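Local coordinates for azurocidin (Homo sapiens, PDB 1A7S), which binds heparin and bacterial lipopolysaccharide, kills many Gram-negative bacteria and attracts monocytes and fibroblasts, as a serine protease homolog of neutrophil granules, at residues 35-40 with 88-93; 121-126 with 177-182. All blocks are in the same frame, centred on the assembly; numbering follows the deposited sequence.

Contact 1 of 2, residues 35-40 with 88-93; sequences FVMTAA and NDLMLL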
loop_
_atom_site.group_PDB
_atom_site.type_symbol
_atom_site.label_atom_id
_atom_site.label_comp_id
_atom_site.label_asym_id
_atom_site.label_seq_id
_atom_site.Cartn_x
_atom_site.Cartn_y
_atom_site.Cartn_z
ATOM N N PHE A 35 7.372 10.429 -4.699
ATOM C CA PHE A 35 6.353 10.200 -3.720
ATOM C C PHE A 35 5.898 8.728 -3.658
ATOM O O PHE A 35 5.666 8.076 -4.655
ATOM C CB PHE A 35 5.045 11.028 -3.977
ATOM C CG PHE A 35 5.246 12.529 -3.798
ATOM C CD1 PHE A 35 5.666 13.266 -4.900
ATOM C CD2 PHE A 35 4.953 13.150 -2.639
ATOM C CE1 PHE A 35 5.791 14.640 -4.766
ATOM C CE2 PHE A 35 5.102 14.503 -2.468
ATOM C CZ PHE A 35 5.533 15.251 -3.568
ATOM N N VAL A 36 5.751 8.288 -2.415
ATOM C CA VAL A 36 5.180 7.006 -2.050
ATOM C C VAL A 36 3.833 7.198 -1.392
ATOM O O VAL A 36 3.652 8.039 -0.502
ATOM C CB VAL A 36 6.139 6.217 -1.137
ATOM C CG1 VAL A 36 5.456 5.040 -0.436
ATOM C CG2 VAL A 36 7.289 5.615 -2.070
ATOM N N MET A 37 2.859 6.404 -1.852
ATOM C CA MET A 37 1.487 6.402 -1.289
ATOM C C MET A 37 1.364 5.233 -0.296
ATOM O O MET A 37 1.732 4.101 -0.613
ATOM C CB MET A 37 0.475 6.213 -2.423
ATOM C CG MET A 37 -0.960 6.176 -1.960
ATOM S SD MET A 37 -2.137 6.230 -3.339
ATOM C CE MET A 37 -1.913 4.595 -4.070
ATOM N N THR A 38 0.838 5.540 0.868
ATOM C CA THR A 38 0.660 4.583 1.945
ATOM C C THR A 38 -0.575 5.001 2.761
ATOM O O THR A 38 -1.375 5.835 2.304
ATOM C CB THR A 38 1.927 4.506 2.807
ATOM O OG1 THR A 38 1.853 3.454 3.751
ATOM C CG2 THR A 38 2.289 5.774 3.470
ATOM N N ALA A 39 -0.769 4.321 3.883
ATOM C CA ALA A 39 -1.888 4.613 4.777
ATOM C C ALA A 39 -1.449 5.555 5.852
ATOM O O ALA A 39 -0.394 5.396 6.482
ATOM C CB ALA A 39 -2.400 3.301 5.382
ATOM N N ALA A 40 -2.313 6.537 6.175
ATOM C CA ALA A 40 -2.090 7.400 7.331
ATOM C C ALA A 40 -2.080 6.632 8.648
ATOM O O ALA A 40 -1.365 7.036 9.600
ATOM C CB ALA A 40 -3.082 8.544 7.387
ATOM N N ASN A 88 -10.497 8.303 5.304
ATOM C CA ASN A 88 -9.478 9.039 4.576
ATOM C C ASN A 88 -8.108 8.572 4.938
ATOM O O ASN A 88 -7.193 9.342 5.195
ATOM C CB ASN A 88 -9.677 10.515 4.753
ATOM C CG ASN A 88 -10.997 11.073 4.223
ATOM O OD1 ASN A 88 -11.813 10.389 3.668
ATOM N ND2 ASN A 88 -11.126 12.389 4.418
ATOM N N ASP A 89 -7.944 7.244 4.968
ATOM C CA ASP A 89 -6.716 6.588 5.410
ATOM C C ASP A 89 -5.696 6.534 4.295
ATOM O O ASP A 89 -5.494 5.537 3.628
ATOM C CB ASP A 89 -7.018 5.210 5.974
ATOM C CG ASP A 89 -5.785 4.608 6.672
ATOM O OD1 ASP A 89 -4.776 5.349 6.768
ATOM O OD2 ASP A 89 -5.882 3.478 7.131
ATOM N N LEU A 90 -5.020 7.664 4.112
ATOM C CA LEU A 90 -4.194 7.894 2.941
ATOM C C LEU A 90 -3.101 8.910 3.325
ATOM O O LEU A 90 -3.366 9.955 3.902
ATOM C CB LEU A 90 -4.999 8.386 1.795
ATOM C CG LEU A 90 -4.217 8.778 0.477
ATOM C CD1 LEU A 90 -3.742 7.550 -0.095
ATOM C CD2 LEU A 90 -5.180 9.560 -0.428
ATOM N N MET A 91 -1.857 8.551 3.006
ATOM C CA MET A 91 -0.732 9.420 3.297
ATOM C C MET A 91 0.214 9.399 2.131
ATOM O O MET A 91 0.484 8.300 1.619
ATOM C CB MET A 91 -0.048 8.995 4.590
ATOM C CG MET A 91 1.094 9.980 4.964
ATOM S SD MET A 91 1.540 9.919 6.577
ATOM C CE MET A 91 0.153 10.472 7.539
ATOM N N LEU A 92 0.736 10.529 1.746
ATOM C CA LEU A 92 1.776 10.624 0.743
ATOM C C LEU A 92 3.081 11.008 1.439
ATOM O O LEU A 92 3.119 11.976 2.185
ATOM C CB LEU A 92 1.410 11.676 -0.330
ATOM C CG LEU A 92 0.102 11.380 -1.054
ATOM C CD1 LEU A 92 -0.056 12.387 -2.237
ATOM C CD2 LEU A 92 -0.049 9.996 -1.558
ATOM N N LEU A 93 4.098 10.245 1.098
ATOM C CA LEU A 93 5.454 10.463 1.651
ATOM C C LEU A 93 6.308 11.035 0.508
ATOM O O LEU A 93 6.496 10.416 -0.510
ATOM C CB LEU A 93 6.029 9.127 2.092
ATOM C CG LEU A 93 5.230 8.245 3.043
ATOM C CD1 LEU A 93 5.926 6.950 3.353
ATOM C CD2 LEU A 93 4.854 9.003 4.294
#
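M37 lays its CG against CD1 of L90 at 3.6 Å and its CB against CD2 of L92 at 3.9 Å, one methionine stem spanning two leucines of the facing chain. With CG anti to the backbone N (chi1 179°), the stem rises off the sheet before bending at chi3. The reverse face carries V36, T38, M91 and L93. There CG2 of T38 touches CD1 of L93 at 3.8 Å, while OG1, anti to its own backbone N, is taken up by the carbonyl of G27. Between the faces, paired backbone bonds join V36 to L93 and T38 to M91 in antiparallel register. The bond from M91 N to T38 O, at 2.8 Å, lies where strand 35-38 ends and strand 91-95 begins.

Past that point D89, the centre of an inverse gamma turn, brings its carboxylate alongside A39 and A40. Its OD1 lies 3.4 Å from CB of A39 and close to the amide of A40, at an angle too poor for a hydrogen bond. OD2 is hydrogen-bonded to OG of S41 and OG of S190, and OD1 also has a partner just beyond the two segments. By homology with active S1 peptidases, D89 occupies the place of the triad aspartate, and S41 that of the histidine. The end of this strand pair, in the first beta-barrel of a chymotrypsin-like fold, thus probably borders what corresponds to the catalytic cleft between the two barrels.

Strand 35-38 also pairs with 23-32, and strand 91-95 with 69-77. Helix 210-218 packs on F35, L90 and L92, strand 184-192 meets M37, A39 and L90, and strand 69-77 lies against M91 and L93.

Contact 2 of 2, residues 121-126 with 177-182; sequences TRCQVA and TPLVCE. With NAG (2-acetamido-2-deoxy-beta-D-glucopyranose), chain B; EOH (ethanol), chain G.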
loop_
_atom_site.group_PDB
_atom_site.type_symbol
_atom_site.label_atom_id
_atom_site.label_comp_id
_atom_site.label_asym_id
_atom_site.label_seq_id
_atom_site.Cartn_x
_atom_site.Cartn_y
_atom_site.Cartn_z
ATOM N N THR A 121 -14.848 -7.452 -9.610
ATOM C CA THR A 121 -13.538 -7.185 -10.308
ATOM C C THR A 121 -12.442 -7.924 -9.529
ATOM O O THR A 121 -12.377 -7.894 -8.322
ATOM C CB THR A 121 -13.266 -5.673 -10.244
ATOM O OG1 THR A 121 -14.290 -5.007 -10.965
ATOM C CG2 THR A 121 -11.922 -5.321 -10.970
ATOM N N ARG A 122 -11.624 -8.622 -10.294
ATOM C CA ARG A 122 -10.458 -9.320 -9.770
ATOM C C ARG A 122 -9.273 -8.347 -9.641
ATOM O O ARG A 122 -9.000 -7.532 -10.535
ATOM C CB ARG A 122 -10.123 -10.473 -10.744
ATOM C CG ARG A 122 -11.297 -11.517 -10.566
ATOM C CD ARG A 122 -11.094 -12.688 -11.506
ATOM N NE ARG A 122 -9.896 -13.431 -11.259
ATOM C CZ ARG A 122 -9.788 -14.695 -10.914
ATOM N NH1 ARG A 122 -10.725 -15.598 -11.276
ATOM N NH2 ARG A 122 -8.714 -15.120 -10.264
ATOM N N CYS A 123 -8.630 -8.410 -8.528
ATOM C CA CYS A 123 -7.485 -7.592 -8.165
ATOM C C CYS A 123 -6.418 -8.509 -7.505
ATOM O O CYS A 123 -6.640 -9.693 -7.287
ATOM C CB CYS A 123 -7.945 -6.536 -7.150
ATOM S SG CYS A 123 -9.348 -5.531 -7.618
ATOM N N GLN A 124 -5.295 -7.899 -7.175
ATOM C CA GLN A 124 -4.268 -8.530 -6.358
ATOM C C GLN A 124 -3.802 -7.535 -5.276
ATOM O O GLN A 124 -3.877 -6.347 -5.465
ATOM C CB GLN A 124 -3.038 -8.969 -7.165
ATOM C CG GLN A 124 -3.340 -10.072 -8.151
ATOM C CD GLN A 124 -2.183 -10.659 -8.859
ATOM O OE1 GLN A 124 -2.170 -11.923 -9.124
ATOM N NE2 GLN A 124 -1.189 -9.950 -9.176
ATOM N N VAL A 125 -3.322 -8.134 -4.190
ATOM C CA VAL A 125 -2.653 -7.404 -3.144
ATOM C C VAL A 125 -1.389 -8.136 -2.776
ATOM O O VAL A 125 -1.449 -9.417 -2.662
ATOM C CB VAL A 125 -3.577 -7.088 -1.960
ATOM C CG1 VAL A 125 -4.212 -8.256 -1.324
ATOM C CG2 VAL A 125 -2.892 -6.148 -1.018
ATOM N N ALA A 126 -0.300 -7.505 -2.600
ATOM C CA ALA A 126 0.994 -8.048 -2.274
ATOM C C ALA A 126 1.588 -7.298 -1.078
ATOM O O ALA A 126 1.377 -6.114 -0.880
ATOM C CB ALA A 126 1.924 -7.988 -3.469
ATOM N N THR A 177 -0.143 -1.054 1.790
ATOM C CA THR A 177 0.163 -1.658 0.500
ATOM C C THR A 177 -0.963 -1.494 -0.488
ATOM O O THR A 177 -2.141 -1.420 -0.099
ATOM C CB THR A 177 0.576 -3.158 0.716
ATOM O OG1 THR A 177 1.535 -3.502 -0.261
ATOM C CG2 THR A 177 -0.611 -4.081 0.668
ATOM N N PRO A 178 -0.706 -1.379 -1.774
ATOM C CA PRO A 178 -1.757 -1.068 -2.726
ATOM C C PRO A 178 -2.574 -2.300 -3.123
ATOM O O PRO A 178 -2.103 -3.415 -3.230
ATOM C CB PRO A 178 -0.968 -0.536 -3.927
ATOM C CG PRO A 178 0.345 -1.267 -3.868
ATOM C CD PRO A 178 0.655 -1.342 -2.387
ATOM N N LEU A 179 -3.808 -2.005 -3.427
ATOM C CA LEU A 179 -4.726 -2.945 -4.117
ATOM C C LEU A 179 -4.649 -2.565 -5.607
ATOM O O LEU A 179 -4.945 -1.411 -5.939
ATOM C CB LEU A 179 -6.176 -2.730 -3.598
ATOM C CG LEU A 179 -7.211 -3.598 -4.356
ATOM C CD1 LEU A 179 -7.041 -5.051 -3.973
ATOM C CD2 LEU A 179 -8.623 -3.107 -4.025
ATOM N N VAL A 180 -4.248 -3.523 -6.465
ATOM C CA VAL A 180 -4.101 -3.277 -7.861
ATOM C C VAL A 180 -5.201 -4.016 -8.632
ATOM O O VAL A 180 -5.304 -5.216 -8.529
ATOM C CB VAL A 180 -2.725 -3.717 -8.393
ATOM C CG1 VAL A 180 -2.635 -3.467 -9.849
ATOM C CG2 VAL A 180 -1.642 -2.920 -7.617
ATOM N N CYS A 181 -5.970 -3.250 -9.364
ATOM C CA CYS A 181 -7.040 -3.810 -10.202
ATOM C C CYS A 181 -6.882 -3.165 -11.578
ATOM O O CYS A 181 -6.777 -1.954 -11.671
ATOM C CB CYS A 181 -8.446 -3.495 -9.647
ATOM S SG CYS A 181 -8.703 -3.679 -7.901
ATOM N N GLU A 182 -6.884 -3.972 -12.640
ATOM C CA GLU A 182 -6.846 -3.470 -13.980
ATOM C C GLU A 182 -5.671 -2.479 -14.206
ATOM O O GLU A 182 -5.784 -1.461 -14.828
ATOM C CB GLU A 182 -8.163 -2.783 -14.383
ATOM C CG GLU A 182 -9.420 -3.579 -14.121
ATOM C CD GLU A 182 -10.767 -2.954 -14.332
ATOM O OE1 GLU A 182 -11.087 -1.798 -13.989
ATOM O OE2 GLU A 182 -11.617 -3.747 -14.764
HETATM C C1 NAG B . -4.733 -15.710 -9.588
HETATM C C2 NAG B . -3.979 -17.027 -9.200
HETATM C C3 NAG B . -3.381 -17.621 -10.464
HETATM C C4 NAG B . -4.621 -17.934 -11.417
HETATM C C5 NAG B . -5.168 -16.529 -11.764
HETATM C C6 NAG B . -6.469 -16.581 -12.524
HETATM C C7 NAG B . -2.862 -16.896 -6.981
HETATM C C8 NAG B . -1.742 -16.350 -6.156
HETATM N N2 NAG B . -2.832 -16.664 -8.315
HETATM O O3 NAG B . -2.815 -18.857 -10.174
HETATM O O4 NAG B . -3.975 -18.493 -12.606
HETATM O O5 NAG B . -5.764 -16.031 -10.546
HETATM O O6 NAG B . -7.203 -17.717 -12.161
HETATM O O7 NAG B . -3.789 -17.464 -6.504
HETATM C C1 EOH G . 0.252 -4.980 -5.214
HETATM C C2 EOH G . -0.534 -5.975 -5.975
HETATM O O EOH G . 0.073 -4.914 -3.752
HETATM O O HOH W 1 -14.368 -5.378 -14.043
#
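C123 and C181 are joined by a disulfide (chi3 97°) tying two antiparallel strands of the second beta-barrel of the chymotrypsin-like fold. Packing is tight beside it: CD1 of L179 sits 3.6 Å from CB of C123 on the buried face, and Q124 and V180 exchange two nearly straight backbone bonds. F203 and V146 also pack on L179.

Toward A126 and P178 the backbones part, and an ethanol, probably from the crystallisation liquor, bridges them: its O accepts from A126 N at 2.9 Å and donates to P178 O, while its C2 rests 3.6 Å from CG2 of V180. Past it the chains close again: V125 and T177 cross at about a right angle, CG2 to CG2 at 3.5 Å, and OG1 of T177 donates to O of A126 over 2.7 Å. The opposite end opens to solvent. The side chain of R122 leaves its strand away from 177-182, and its NH2 lies 3.1 Å from O5 of the NAG near N145. Between T121, whose OG1 also bonds to E118 O, and E182, one water donates to OG1 of T121 and, at 3.3 Å, to OE2 of E182.

How the contacts relate
Contact 1 and contact 2 belong to the two successive barrels of the fold, on opposite sides of the chain's centre; their centres are about 17 Å apart and their nearest atoms about 5 Å, without touching. Along the chain contact 1 closes before contact 2 opens. Strand 184-192 serves both contacts, pairing by backbone with T177 and L179 while side chains of the same strand meet contact 1. What remains of the catalytic site therefore probably draws on both barrels. The NAG near R122, hydrogen-bonded to NH1 of R5, marks the outer flank of contact 2, a surface glycan and not a binding pocket.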